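Local coordinates for Ctr9 protein (Myceliophthora thermophila, PDB 6AF0) that probably binds the RNA polymerase II complex, as a tetratricopeptide-repeat subunit of the Paf1 transcription elongation complex, at residues A[498-503]-A[527-533]; A[491-496]-A[536-541]; A[196-201]-A[215-219]; A[143-148]-A[180-184]; A[894-898]-A[910-914]. One frame throughout, in Å; residues are numbered along the deposited sequence.

From the N terminus, contact 4 closes first, pairing helix 140-155 with helix 168-188. Contact 3 follows in series, pairing helix 193-205 with helix 209-222; the two centres lie about 13 Å apart, and Phe181 of contact 4 packs on Gly198 and Lys199. Near the middle of the chain, contacts 2 and 1 join the same two helices, 488-504 and 531-543. Contact 2 is the outer closure and contact 1 the inner one, and Leu495 meets Leu533 between them. Contact 5 closes last, pairing helix 877-899 with helix 907-934 at the far end of the solenoid, its centre about 129 Å from that of contact 4. No two of the five cross.

Contact 1: A[498-503]-A[527-533]; sequences VEQLEI and KLLPPQL
Glu502 and Leu529 bring the backbones closest, CA to CA 6.9 Å, and Glu499 and Leu533 follow at 7.4 Å between CA atoms, which sets the late turns of helix 488-504 against the loop 527-530 and the opening turn of helix 531-543, with Pro530 at the N-cap position, all within the tetratricopeptide-repeat helical solenoid. Leu529 CD2 lies 3.6 Å from Ile503 CG2 and 3.8 Å from Glu499 CG, both on the helix surface it faces, and the side chains of Glu499 and Leu529 run at about a right angle. Leu533, with CG anti to the backbone N (chi1 180°), brings CD2 to 3.9 Å from Val498 CG1 and also touches the backbone at Glu499 CA. Glu502 bends at chi2, and its OE1 meets Pro530 CD head-on, a carbon and so no conventional hydrogen-bond donor. Farther out, the extended chain of Glu499 carries OE2 to 3.9 Å from Lys527 NZ, a long salt bridge. Behind the contact, Val498 rests on Leu476 and Leu477 of helix 473-484, and Leu529 O accepts a hydrogen bond from Ser560 OG. With no hydrogen bond between the two segments and a single long ion pair, cohesion probably comes mainly from apolar contact, of Val498, Ile503, Leu529 and Leu533 and of the aliphatic parts of Glu499 and Glu502, while the charges of Glu499 and Lys527 probably add only a modest attraction.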
# COMPACT_ATOMS: atom_id res chain seq x y z
N VAL A 498 -0.18 -12.04 12.23
CA VAL A 498 -0.75 -11.22 13.29
C VAL A 498 -0.88 -12.07 14.53
O VAL A 498 -0.74 -11.58 15.65
CB VAL A 498 -2.14 -10.67 12.92
CG1 VAL A 498 -2.75 -9.87 14.07
CG2 VAL A 498 -2.05 -9.80 11.67
N GLU A 499 -1.16 -13.36 14.34
CA GLU A 499 -1.17 -14.33 15.44
C GLU A 499 0.21 -14.27 16.11
O GLU A 499 0.33 -13.98 17.31
CB GLU A 499 -1.50 -15.73 14.90
CG GLU A 499 -1.41 -16.90 15.88
CD GLU A 499 -1.61 -18.27 15.20
OE1 GLU A 499 -1.68 -18.36 13.95
OE2 GLU A 499 -1.69 -19.28 15.93
N GLN A 500 1.25 -14.49 15.30
CA GLN A 500 2.64 -14.51 15.78
C GLN A 500 3.06 -13.22 16.49
O GLN A 500 3.61 -13.26 17.59
CB GLN A 500 3.61 -14.82 14.64
CG GLN A 500 3.61 -16.29 14.25
CD GLN A 500 5.02 -16.86 14.15
OE1 GLN A 500 5.45 -17.27 13.08
NE2 GLN A 500 5.74 -16.86 15.27
N LEU A 501 2.81 -12.08 15.89
CA LEU A 501 3.10 -10.84 16.59
C LEU A 501 2.37 -10.73 17.94
O LEU A 501 2.93 -10.23 18.90
CB LEU A 501 2.80 -9.62 15.70
CG LEU A 501 4.00 -9.18 14.83
CD1 LEU A 501 4.35 -10.21 13.76
CD2 LEU A 501 3.73 -7.82 14.21
N GLU A 502 1.14 -11.21 18.00
CA GLU A 502 0.33 -11.14 19.24
C GLU A 502 0.89 -12.08 20.32
O GLU A 502 0.92 -11.70 21.50
CB GLU A 502 -1.16 -11.46 18.98
CG GLU A 502 -2.05 -10.24 18.84
CD GLU A 502 -2.15 -9.42 20.11
OE1 GLU A 502 -2.88 -9.82 21.04
OE2 GLU A 502 -1.50 -8.36 20.18
N ILE A 503 1.31 -13.28 19.90
CA ILE A 503 1.82 -14.30 20.84
C ILE A 503 3.22 -13.91 21.36
O ILE A 503 3.53 -14.13 22.54
CB ILE A 503 1.83 -15.76 20.26
CG1 ILE A 503 2.84 -15.97 19.12
CG2 ILE A 503 0.45 -16.20 19.79
CD1 ILE A 503 4.09 -16.70 19.54
N LYS A 527 -3.30 -21.15 22.70
CA LYS A 527 -3.30 -19.76 22.26
C LYS A 527 -4.62 -19.12 22.54
O LYS A 527 -5.61 -19.40 21.87
CB LYS A 527 -3.02 -19.61 20.75
CG LYS A 527 -3.11 -20.88 19.92
CD LYS A 527 -4.52 -21.33 19.53
CE LYS A 527 -4.42 -22.53 18.59
NZ LYS A 527 -3.29 -22.46 17.59
N LEU A 528 -4.62 -18.25 23.53
CA LEU A 528 -5.79 -17.47 23.80
C LEU A 528 -5.35 -16.01 23.57
O LEU A 528 -4.93 -15.31 24.51
CB LEU A 528 -6.31 -17.80 25.20
CG LEU A 528 -6.35 -19.28 25.61
CD1 LEU A 528 -7.26 -19.49 26.82
CD2 LEU A 528 -6.80 -20.21 24.49
N LEU A 529 -5.40 -15.60 22.30
CA LEU A 529 -5.22 -14.21 21.85
C LEU A 529 -6.63 -13.62 21.70
O LEU A 529 -7.61 -14.29 22.02
CB LEU A 529 -4.50 -14.18 20.50
CG LEU A 529 -3.12 -14.79 20.33
CD1 LEU A 529 -2.78 -15.71 21.48
CD2 LEU A 529 -3.03 -15.56 19.01
N PRO A 530 -6.76 -12.37 21.20
CA PRO A 530 -8.13 -11.87 21.11
C PRO A 530 -9.02 -12.76 20.20
O PRO A 530 -8.55 -13.27 19.17
CB PRO A 530 -7.98 -10.45 20.54
CG PRO A 530 -6.56 -10.07 20.77
CD PRO A 530 -5.77 -11.35 20.79
N PRO A 531 -10.29 -12.95 20.60
CA PRO A 531 -11.25 -13.86 19.96
C PRO A 531 -11.49 -13.62 18.46
O PRO A 531 -11.63 -14.57 17.69
CB PRO A 531 -12.55 -13.58 20.72
CG PRO A 531 -12.11 -13.11 22.05
CD PRO A 531 -10.89 -12.29 21.78
N GLN A 532 -11.56 -12.36 18.06
CA GLN A 532 -11.88 -12.06 16.69
C GLN A 532 -10.81 -12.61 15.76
O GLN A 532 -11.10 -13.28 14.77
CB GLN A 532 -12.05 -10.56 16.51
CG GLN A 532 -13.21 -9.98 17.32
CD GLN A 532 -12.80 -9.53 18.70
OE1 GLN A 532 -11.72 -9.89 19.19
NE2 GLN A 532 -13.65 -8.73 19.33
N LEU A 533 -9.56 -12.36 16.11
CA LEU A 533 -8.46 -12.87 15.32
C LEU A 533 -8.56 -14.40 15.16
O LEU A 533 -8.50 -14.93 14.06
CB LEU A 533 -7.12 -12.49 15.97
CG LEU A 533 -5.85 -12.97 15.24
CD1 LEU A 533 -5.73 -12.37 13.86
CD2 LEU A 533 -4.60 -12.65 16.03

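Contact 2: A[491-496]-A[536-541]; sequences ALQCLQ and NIGCFY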
# COMPACT_ATOMS: atom_id res chain seq x y z
N ALA A 491 -5.17 -13.45 2.95
CA ALA A 491 -5.78 -12.94 4.16
C ALA A 491 -5.45 -13.84 5.33
O ALA A 491 -5.17 -13.36 6.42
CB ALA A 491 -7.28 -12.82 3.99
N LEU A 492 -5.46 -15.15 5.09
CA LEU A 492 -5.14 -16.14 6.12
C LEU A 492 -3.70 -15.95 6.64
O LEU A 492 -3.45 -15.82 7.85
CB LEU A 492 -5.36 -17.55 5.56
CG LEU A 492 -4.91 -18.75 6.38
CD1 LEU A 492 -5.44 -18.68 7.79
CD2 LEU A 492 -5.35 -20.04 5.69
N GLN A 493 -2.77 -15.89 5.69
CA GLN A 493 -1.35 -15.76 5.99
C GLN A 493 -1.15 -14.53 6.84
O GLN A 493 -0.53 -14.57 7.90
CB GLN A 493 -0.52 -15.67 4.71
CG GLN A 493 -0.61 -16.92 3.81
CD GLN A 493 0.59 -17.87 3.89
OE1 GLN A 493 1.73 -17.43 4.05
NE2 GLN A 493 0.32 -19.17 3.74
N CYS A 494 -1.72 -13.42 6.38
CA CYS A 494 -1.70 -12.16 7.13
C CYS A 494 -2.08 -12.41 8.59
O CYS A 494 -1.34 -12.04 9.48
CB CYS A 494 -2.68 -11.14 6.54
SG CYS A 494 -2.21 -10.38 4.95
N LEU A 495 -3.22 -13.05 8.80
CA LEU A 495 -3.75 -13.25 10.15
C LEU A 495 -2.90 -14.22 10.93
O LEU A 495 -2.87 -14.15 12.15
CB LEU A 495 -5.20 -13.76 10.12
CG LEU A 495 -6.27 -12.78 9.64
CD1 LEU A 495 -7.65 -13.29 10.00
CD2 LEU A 495 -6.07 -11.39 10.24
N GLN A 496 -2.21 -15.11 10.23
CA GLN A 496 -1.22 -15.97 10.86
C GLN A 496 -0.01 -15.20 11.43
O GLN A 496 0.48 -15.52 12.51
CB GLN A 496 -0.75 -17.04 9.89
CG GLN A 496 -1.82 -18.03 9.52
CD GLN A 496 -1.42 -18.90 8.35
OE1 GLN A 496 -0.35 -18.72 7.77
NE2 GLN A 496 -2.26 -19.85 7.99
N ASN A 536 -11.57 -15.49 12.89
CA ASN A 536 -11.36 -15.31 11.47
C ASN A 536 -10.40 -16.37 10.94
O ASN A 536 -10.67 -17.01 9.93
CB ASN A 536 -10.87 -13.91 11.15
CG ASN A 536 -11.89 -12.84 11.52
OD1 ASN A 536 -12.88 -13.10 12.21
ND2 ASN A 536 -11.65 -11.61 11.06
N ILE A 537 -9.32 -16.58 11.66
CA ILE A 537 -8.35 -17.57 11.24
C ILE A 537 -9.12 -18.86 11.07
O ILE A 537 -9.01 -19.52 10.05
CB ILE A 537 -7.20 -17.75 12.26
CG1 ILE A 537 -6.38 -16.46 12.35
CG2 ILE A 537 -6.29 -18.89 11.85
CD1 ILE A 537 -5.29 -16.49 13.39
N GLY A 538 -9.95 -19.18 12.07
CA GLY A 538 -10.83 -20.36 12.03
C GLY A 538 -11.65 -20.43 10.76
O GLY A 538 -11.73 -21.48 10.14
N CYS A 539 -12.21 -19.28 10.39
CA CYS A 539 -13.03 -19.09 9.19
C CYS A 539 -12.27 -19.35 7.91
O CYS A 539 -12.85 -19.91 6.95
CB CYS A 539 -13.55 -17.65 9.12
SG CYS A 539 -14.75 -17.20 10.40
N PHE A 540 -11.01 -18.93 7.86
CA PHE A 540 -10.20 -19.11 6.65
C PHE A 540 -9.77 -20.54 6.54
O PHE A 540 -9.75 -21.12 5.45
CB PHE A 540 -9.00 -18.14 6.58
CG PHE A 540 -9.40 -16.74 6.24
CD1 PHE A 540 -9.99 -16.45 5.01
CD2 PHE A 540 -9.23 -15.72 7.15
CE1 PHE A 540 -10.38 -15.15 4.69
CE2 PHE A 540 -9.62 -14.42 6.84
CZ PHE A 540 -10.19 -14.13 5.62
N TYR A 541 -9.46 -21.11 7.69
CA TYR A 541 -9.17 -22.53 7.76
C TYR A 541 -10.38 -23.32 7.31
O TYR A 541 -10.26 -24.31 6.62
CB TYR A 541 -8.76 -22.93 9.17
CG TYR A 541 -7.29 -22.80 9.48
CD1 TYR A 541 -6.33 -23.36 8.63
CD2 TYR A 541 -6.86 -22.15 10.64
CE1 TYR A 541 -4.97 -23.26 8.92
CE2 TYR A 541 -5.51 -22.05 10.94
CZ TYR A 541 -4.58 -22.62 10.09
OH TYR A 541 -3.25 -22.51 10.41
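Aromatic and methyl contacts around Phe540 make up the first group. Ala491 CB meets Phe540 CZ at 3.6 Å, and backbone atoms of Ala491 and Leu492 lie over one face of the ring. Leu495 CD1 comes instead to the ring edge, near its plane, 3.9 Å from Phe540 CE2. With CG anti to the carbonyl carbon (chi1 -75°), the ring lies against the turn that begins at Ala491. An alanine in place of Phe540 is likely to leave Ala491 CB and Leu495 CD1 without their aromatic partner and to open a gap between the helices.

The aliphatic contacts form a second group. Leu492 and Phe540 lie side by side, pointing opposite ways, with Leu492 CD1 3.8 Å from Phe540 CB. Leu495 CB meets Ile537 CG1 at 3.7 Å, and Leu495 CD1 touches Asn536 CB, the two side chains meeting at a slant.

These contacts join antiparallel helices in the tetratricopeptide-repeat solenoid, and segment 536-541 falls within a recognised repeat of that family. The short axes approach to 9.6 Å with 144° between their N-to-C directions, and the closest CA pair is Leu492 with Phe540. Leu495 also packs on Leu477 and Ala480 of helix 473-484.

Polar groups contribute little. Gln496 NE2 comes 3.7 Å from Tyr541 OH without a hydrogen bond, its amide plane 33° from the ring. Asn536 OD1 is hydrogen-bonded to the backbone of another protein's chain, which satisfies that buried oxygen.

Contact 3: A[196-201]-A[215-219]; sequences VMGKAR and AYQDV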
# COMPACT_ATOMS: atom_id res chain seq x y z
N VAL A 196 40.44 34.66 -1.73
CA VAL A 196 40.46 33.26 -2.10
C VAL A 196 39.42 32.52 -1.27
O VAL A 196 38.74 31.60 -1.77
CB VAL A 196 41.89 32.67 -2.02
CG1 VAL A 196 42.38 32.63 -0.61
CG2 VAL A 196 41.95 31.27 -2.62
N MET A 197 39.23 32.97 -0.03
CA MET A 197 38.14 32.44 0.83
C MET A 197 36.75 32.71 0.26
O MET A 197 35.84 31.89 0.38
CB MET A 197 38.24 32.98 2.25
CG MET A 197 39.27 32.25 3.07
SD MET A 197 39.47 32.87 4.75
CE MET A 197 37.81 32.61 5.33
N GLY A 198 36.62 33.87 -0.37
CA GLY A 198 35.40 34.27 -1.07
C GLY A 198 35.15 33.41 -2.30
O GLY A 198 34.01 32.97 -2.55
N LYS A 199 36.23 33.18 -3.06
CA LYS A 199 36.21 32.25 -4.21
C LYS A 199 35.83 30.85 -3.77
O LYS A 199 34.98 30.23 -4.36
CB LYS A 199 37.56 32.20 -4.90
CG LYS A 199 37.83 30.95 -5.72
CD LYS A 199 39.24 30.97 -6.30
CE LYS A 199 39.56 29.76 -7.17
NZ LYS A 199 41.03 29.51 -7.30
N ALA A 200 36.48 30.35 -2.71
CA ALA A 200 36.11 29.03 -2.14
C ALA A 200 34.61 28.96 -1.82
O ALA A 200 33.92 27.99 -2.15
CB ALA A 200 36.93 28.75 -0.89
N ARG A 201 34.09 30.01 -1.18
CA ARG A 201 32.70 30.02 -0.84
C ARG A 201 31.86 29.88 -2.09
O ARG A 201 30.92 29.10 -2.11
CB ARG A 201 32.35 31.30 -0.09
CG ARG A 201 30.86 31.46 0.15
CD ARG A 201 30.34 30.40 1.07
NE ARG A 201 28.90 30.45 1.31
CZ ARG A 201 28.00 29.73 0.66
NH1 ARG A 201 28.35 28.92 -0.32
NH2 ARG A 201 26.73 29.82 1.00
N ALA A 215 40.88 25.22 -2.22
CA ALA A 215 41.03 26.64 -1.92
C ALA A 215 41.17 26.95 -0.41
O ALA A 215 42.13 27.64 -0.00
CB ALA A 215 39.89 27.41 -2.54
N TYR A 216 40.27 26.44 0.42
CA TYR A 216 40.41 26.62 1.86
C TYR A 216 41.71 26.05 2.35
O TYR A 216 42.38 26.68 3.15
CB TYR A 216 39.26 25.97 2.61
CG TYR A 216 37.96 26.71 2.47
CD1 TYR A 216 37.78 27.95 3.03
CD2 TYR A 216 36.90 26.17 1.77
CE1 TYR A 216 36.60 28.64 2.89
CE2 TYR A 216 35.69 26.84 1.64
CZ TYR A 216 35.54 28.08 2.20
OH TYR A 216 34.35 28.78 2.07
N GLN A 217 42.08 24.86 1.87
CA GLN A 217 43.36 24.23 2.20
C GLN A 217 44.54 25.12 1.78
O GLN A 217 45.52 25.25 2.49
CB GLN A 217 43.48 22.85 1.56
CG GLN A 217 42.62 21.77 2.22
CD GLN A 217 42.66 20.45 1.45
OE1 GLN A 217 42.80 20.44 0.22
NE2 GLN A 217 42.51 19.35 2.17
N ASP A 218 44.42 25.76 0.63
CA ASP A 218 45.47 26.66 0.17
C ASP A 218 45.66 27.83 1.14
O ASP A 218 46.79 28.24 1.45
CB ASP A 218 45.13 27.19 -1.23
CG ASP A 218 46.32 27.84 -1.90
OD1 ASP A 218 47.33 27.15 -2.11
OD2 ASP A 218 46.25 29.04 -2.24
N VAL A 219 44.56 28.35 1.65
CA VAL A 219 44.62 29.41 2.64
C VAL A 219 45.34 28.98 3.90
O VAL A 219 46.21 29.66 4.37
CB VAL A 219 43.22 29.85 3.06
CG1 VAL A 219 43.30 31.06 3.97
CG2 VAL A 219 42.41 30.17 1.81
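Ala200 sets its CB over one face of the Tyr216 ring in a CH-pi contact, 3.5 Å from the ring centroid and 17° off the normal, displaced toward the rim. The same methyl meets Ala215 CB at 3.6 Å, so the one methyl touches both a ring and a second small side chain. A turn away, Val196 and Val219 run antiparallel to one another, with Val196 CG1 3.5 Å from Val219 CG2. Met197 CG lies 4.0 Å from Val219 CG2, the two side chains crossing at about a right angle. Tyr216 has CG anti to the carbonyl carbon (chi1 -73°), which turns a ring face to Ala200 and brings OH near Arg201 N, where the angle is too poor for a hydrogen bond.

The helices that carry them run nearly antiparallel: the short axes approach to 9.0 Å at 160°, with Ala200 and Ala215 the closest CA pair. Both lie within a tetratricopeptide-repeat family region, where such antiparallel helix pairs are the rule. Outside the pair, Ala200 O accepts a hydrogen bond from Ser212 OG. Pro231 touches Met197, Tyr216 and Val219, Ile235 and Cys238 of helix 232-240 pack on Tyr216, and the preceding helix 168-188 touches Lys199.

Contact 4: A[143-148]-A[180-184]; sequences FLARGV and SFEEA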
# COMPACT_ATOMS: atom_id res chain seq x y z
N PHE A 143 36.78 45.10 -5.28
CA PHE A 143 36.62 43.80 -5.91
C PHE A 143 36.14 42.79 -4.90
O PHE A 143 35.25 42.00 -5.18
CB PHE A 143 37.92 43.29 -6.51
CG PHE A 143 38.44 44.10 -7.66
CD1 PHE A 143 37.60 44.55 -8.67
CD2 PHE A 143 39.80 44.37 -7.75
CE1 PHE A 143 38.10 45.30 -9.73
CE2 PHE A 143 40.30 45.11 -8.80
CZ PHE A 143 39.46 45.57 -9.79
N LEU A 144 36.75 42.81 -3.72
CA LEU A 144 36.25 42.03 -2.60
C LEU A 144 34.79 42.32 -2.31
O LEU A 144 33.97 41.39 -2.32
CB LEU A 144 37.07 42.28 -1.33
CG LEU A 144 38.05 41.18 -0.93
CD1 LEU A 144 38.58 41.44 0.47
CD2 LEU A 144 37.43 39.80 -0.97
N ALA A 145 34.50 43.60 -2.06
CA ALA A 145 33.15 44.10 -1.75
C ALA A 145 32.10 43.58 -2.72
O ALA A 145 31.02 43.19 -2.31
CB ALA A 145 33.13 45.62 -1.73
N ARG A 146 32.43 43.58 -4.01
CA ARG A 146 31.52 43.06 -5.03
C ARG A 146 31.23 41.60 -4.83
O ARG A 146 30.09 41.17 -4.84
CB ARG A 146 32.12 43.24 -6.42
CG ARG A 146 32.14 44.68 -6.88
CD ARG A 146 30.75 45.28 -6.82
NE ARG A 146 29.87 44.74 -7.84
CZ ARG A 146 29.33 45.47 -8.81
NH1 ARG A 146 29.56 46.78 -8.89
NH2 ARG A 146 28.53 44.88 -9.70
N GLY A 147 32.29 40.83 -4.65
CA GLY A 147 32.13 39.42 -4.38
C GLY A 147 31.17 39.23 -3.22
O GLY A 147 30.11 38.59 -3.37
N VAL A 148 31.53 39.83 -2.09
CA VAL A 148 30.81 39.57 -0.86
C VAL A 148 29.35 39.94 -1.05
O VAL A 148 28.45 39.17 -0.70
CB VAL A 148 31.42 40.34 0.31
CG1 VAL A 148 30.58 40.15 1.55
CG2 VAL A 148 32.82 39.84 0.56
N SER A 180 34.66 38.29 -9.55
CA SER A 180 35.08 39.44 -8.79
C SER A 180 36.11 39.03 -7.77
O SER A 180 37.07 39.75 -7.53
CB SER A 180 33.89 40.07 -8.08
OG SER A 180 32.89 40.45 -9.02
N PHE A 181 35.88 37.88 -7.15
CA PHE A 181 36.84 37.36 -6.18
C PHE A 181 38.14 36.98 -6.89
O PHE A 181 39.23 37.23 -6.36
CB PHE A 181 36.28 36.15 -5.43
CG PHE A 181 35.33 36.50 -4.33
CD1 PHE A 181 35.71 37.34 -3.30
CD2 PHE A 181 34.05 35.94 -4.29
CE1 PHE A 181 34.82 37.65 -2.28
CE2 PHE A 181 33.16 36.24 -3.28
CZ PHE A 181 33.55 37.10 -2.27
N GLU A 182 38.01 36.39 -8.08
CA GLU A 182 39.17 36.03 -8.90
C GLU A 182 39.96 37.24 -9.40
O GLU A 182 41.19 37.21 -9.50
CB GLU A 182 38.78 35.11 -10.06
CG GLU A 182 39.25 33.67 -9.82
CD GLU A 182 38.55 32.66 -10.71
OE1 GLU A 182 37.88 33.06 -11.68
OE2 GLU A 182 38.68 31.45 -10.41
N GLU A 183 39.24 38.32 -9.68
CA GLU A 183 39.87 39.59 -10.01
C GLU A 183 40.69 40.13 -8.82
O GLU A 183 41.84 40.54 -9.01
CB GLU A 183 38.81 40.59 -10.49
CG GLU A 183 39.24 42.05 -10.48
CD GLU A 183 40.31 42.39 -11.50
OE1 GLU A 183 40.04 43.26 -12.36
OE2 GLU A 183 41.42 41.81 -11.44
N ALA A 184 40.10 40.12 -7.62
CA ALA A 184 40.81 40.52 -6.37
C ALA A 184 42.07 39.69 -6.10
O ALA A 184 43.06 40.20 -5.54
CB ALA A 184 39.88 40.39 -5.17
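Phe143 with Ala184 and Gly147 with Ser180 are the closest backbone pairs, each 5.3 Å between CA atoms. The short helix axes approach to 7.9 Å, and their N-to-C directions lie 156° apart, close to antiparallel. At the Phe143 end, Glu183 CG sits over the centre of the phenylalanine ring, 3.3 Å from the centroid and 4° off the normal, a CH-pi contact made by an aliphatic carbon of an acidic residue. Glu183 bends at chi2, and its carboxylate plane is 30° from the ring plane; OE2 makes its salt bridge with Arg186. Phe143 CB also meets Ala184 CB at 3.7 Å. A serine in place of Phe143 would probably leave Glu183 CG without the ring face it lies on and open a gap where the ring was.

Small residues at the close points, here Gly147, Ser180 and Ala184, are consistent with the close approach of these two helices of a tetratricopeptide-repeat solenoid, and segment 180-184 belongs to a recognised repeat of that family. Where Gly147 has no side chain, the ring of Phe181 fills the place: Gly147 CA lies over its face, 3.7 Å from the centroid and offset toward the rim. Leu144 CD2 enters at the ring edge, in its plane, 3.6 Å from Phe181 CE1, the two side chains crossing at about a right angle. Val148 CG2 lies 4.0 Å from Phe181 CZ. Ser180 OG is hydrogen-bonded to Asn176 O, and Trp93 of helix 82-101 touches both Leu144 and Val148.

Contact 5: A[894-898]-A[910-914]; sequences LDEIA and IEQRA
Ile910, in the first turn of helix 907-934, belongs to an antiparallel helical hairpin at the C-terminal end of the modelled helical solenoid, where helices 877-899 and 907-934 pack with short axes 9.0 Å apart and 154° between their directions. Its CG2, anti to the backbone N (chi1 of CG1 -79°), points into the first helix: it touches Leu894 O and lies 4.3 Å from Ile897 CG2 and 4.5 Å from Ala898 CB, so one methyl serves three residues. Glu911 bends at chi2 and brings OE2 to 3.9 Å from Ala898 CB, while the same oxygen has its salt bridge to Arg907 NH1. Asp895 OD1 is 6.9 Å from Glu911 OE2, two like charges whose repulsion, if both are ionised, is probably tempered by Arg907. Arg913 takes part through its CB, 3.3 Å from Leu894 CD2, where the two side chains cross; its far end leads away from the first helix, and the side chain also touches Phe858 and Gln862 of helix 850-869. Leu894 also packs on Ala857 and Ile861 of that helix, so the hairpin rests on a third helix. Ala914 finishes the segment, facing Leu894 as the partner in one of the nearest CA pairs. Its backbone N lies near Leu894 CD2, with no hydrogen bond between the segments, and its CB comes 3.5 Å from Asp895 OD1.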
# COMPACT_ATOMS: atom_id res chain seq x y z
N LEU A 894 -35.95 -62.24 -22.45
CA LEU A 894 -36.89 -61.77 -23.46
C LEU A 894 -38.22 -62.48 -23.38
O LEU A 894 -39.27 -61.87 -23.58
CB LEU A 894 -36.35 -61.98 -24.88
CG LEU A 894 -35.50 -60.88 -25.50
CD1 LEU A 894 -34.12 -60.91 -24.90
CD2 LEU A 894 -35.39 -61.09 -27.00
N ASP A 895 -38.17 -63.79 -23.15
CA ASP A 895 -39.38 -64.61 -23.16
C ASP A 895 -40.26 -64.19 -22.00
O ASP A 895 -41.46 -63.98 -22.18
CB ASP A 895 -39.06 -66.11 -23.10
CG ASP A 895 -38.80 -66.71 -24.48
OD1 ASP A 895 -39.04 -66.04 -25.51
OD2 ASP A 895 -38.35 -67.86 -24.53
N GLU A 896 -39.67 -64.05 -20.83
CA GLU A 896 -40.42 -63.56 -19.66
C GLU A 896 -41.08 -62.20 -19.93
O GLU A 896 -42.25 -61.99 -19.61
CB GLU A 896 -39.58 -63.54 -18.37
CG GLU A 896 -40.04 -64.59 -17.35
CD GLU A 896 -39.37 -64.47 -15.99
OE1 GLU A 896 -38.93 -63.36 -15.62
OE2 GLU A 896 -39.30 -65.49 -15.26
N ILE A 897 -40.32 -61.29 -20.54
CA ILE A 897 -40.80 -59.94 -20.86
C ILE A 897 -42.02 -59.98 -21.76
O ILE A 897 -42.94 -59.17 -21.61
CB ILE A 897 -39.71 -59.10 -21.55
CG1 ILE A 897 -38.54 -58.85 -20.58
CG2 ILE A 897 -40.32 -57.79 -22.06
CD1 ILE A 897 -37.51 -57.85 -21.08
N ALA A 898 -42.02 -60.91 -22.71
CA ALA A 898 -43.17 -61.12 -23.60
C ALA A 898 -44.45 -61.32 -22.79
O ALA A 898 -45.47 -60.69 -23.09
CB ALA A 898 -42.93 -62.34 -24.49
N ILE A 910 -40.84 -58.11 -29.22
CA ILE A 910 -39.94 -58.78 -28.28
C ILE A 910 -39.85 -60.26 -28.64
O ILE A 910 -38.77 -60.84 -28.65
CB ILE A 910 -40.37 -58.59 -26.81
CG1 ILE A 910 -39.94 -57.23 -26.29
CG2 ILE A 910 -39.69 -59.60 -25.89
CD1 ILE A 910 -40.46 -56.07 -27.10
N GLU A 911 -40.99 -60.87 -28.93
CA GLU A 911 -40.98 -62.27 -29.39
C GLU A 911 -40.18 -62.41 -30.68
O GLU A 911 -39.39 -63.34 -30.83
CB GLU A 911 -42.38 -62.88 -29.55
CG GLU A 911 -43.53 -61.91 -29.68
CD GLU A 911 -44.80 -62.42 -29.05
OE1 GLU A 911 -45.85 -62.35 -29.72
OE2 GLU A 911 -44.72 -62.88 -27.88
N GLN A 912 -40.36 -61.46 -31.60
CA GLN A 912 -39.57 -61.43 -32.84
C GLN A 912 -38.07 -61.45 -32.58
O GLN A 912 -37.32 -62.11 -33.30
CB GLN A 912 -39.90 -60.17 -33.64
CG GLN A 912 -41.28 -60.18 -34.26
CD GLN A 912 -41.28 -60.72 -35.66
OE1 GLN A 912 -40.28 -61.27 -36.12
NE2 GLN A 912 -42.40 -60.59 -36.35
N ARG A 913 -37.64 -60.71 -31.57
CA ARG A 913 -36.25 -60.75 -31.12
C ARG A 913 -35.84 -62.12 -30.59
O ARG A 913 -34.69 -62.55 -30.76
CB ARG A 913 -36.00 -59.74 -30.00
CG ARG A 913 -35.71 -58.34 -30.48
CD ARG A 913 -34.27 -57.96 -30.24
NE ARG A 913 -33.92 -56.88 -31.16
CZ ARG A 913 -32.70 -56.59 -31.56
NH1 ARG A 913 -31.65 -57.30 -31.13
NH2 ARG A 913 -32.52 -55.59 -32.41
N ALA A 914 -36.77 -62.78 -29.89
CA ALA A 914 -36.51 -64.11 -29.36
C ALA A 914 -36.45 -65.12 -30.48
O ALA A 914 -35.58 -65.97 -30.49
CB ALA A 914 -37.57 -64.51 -28.34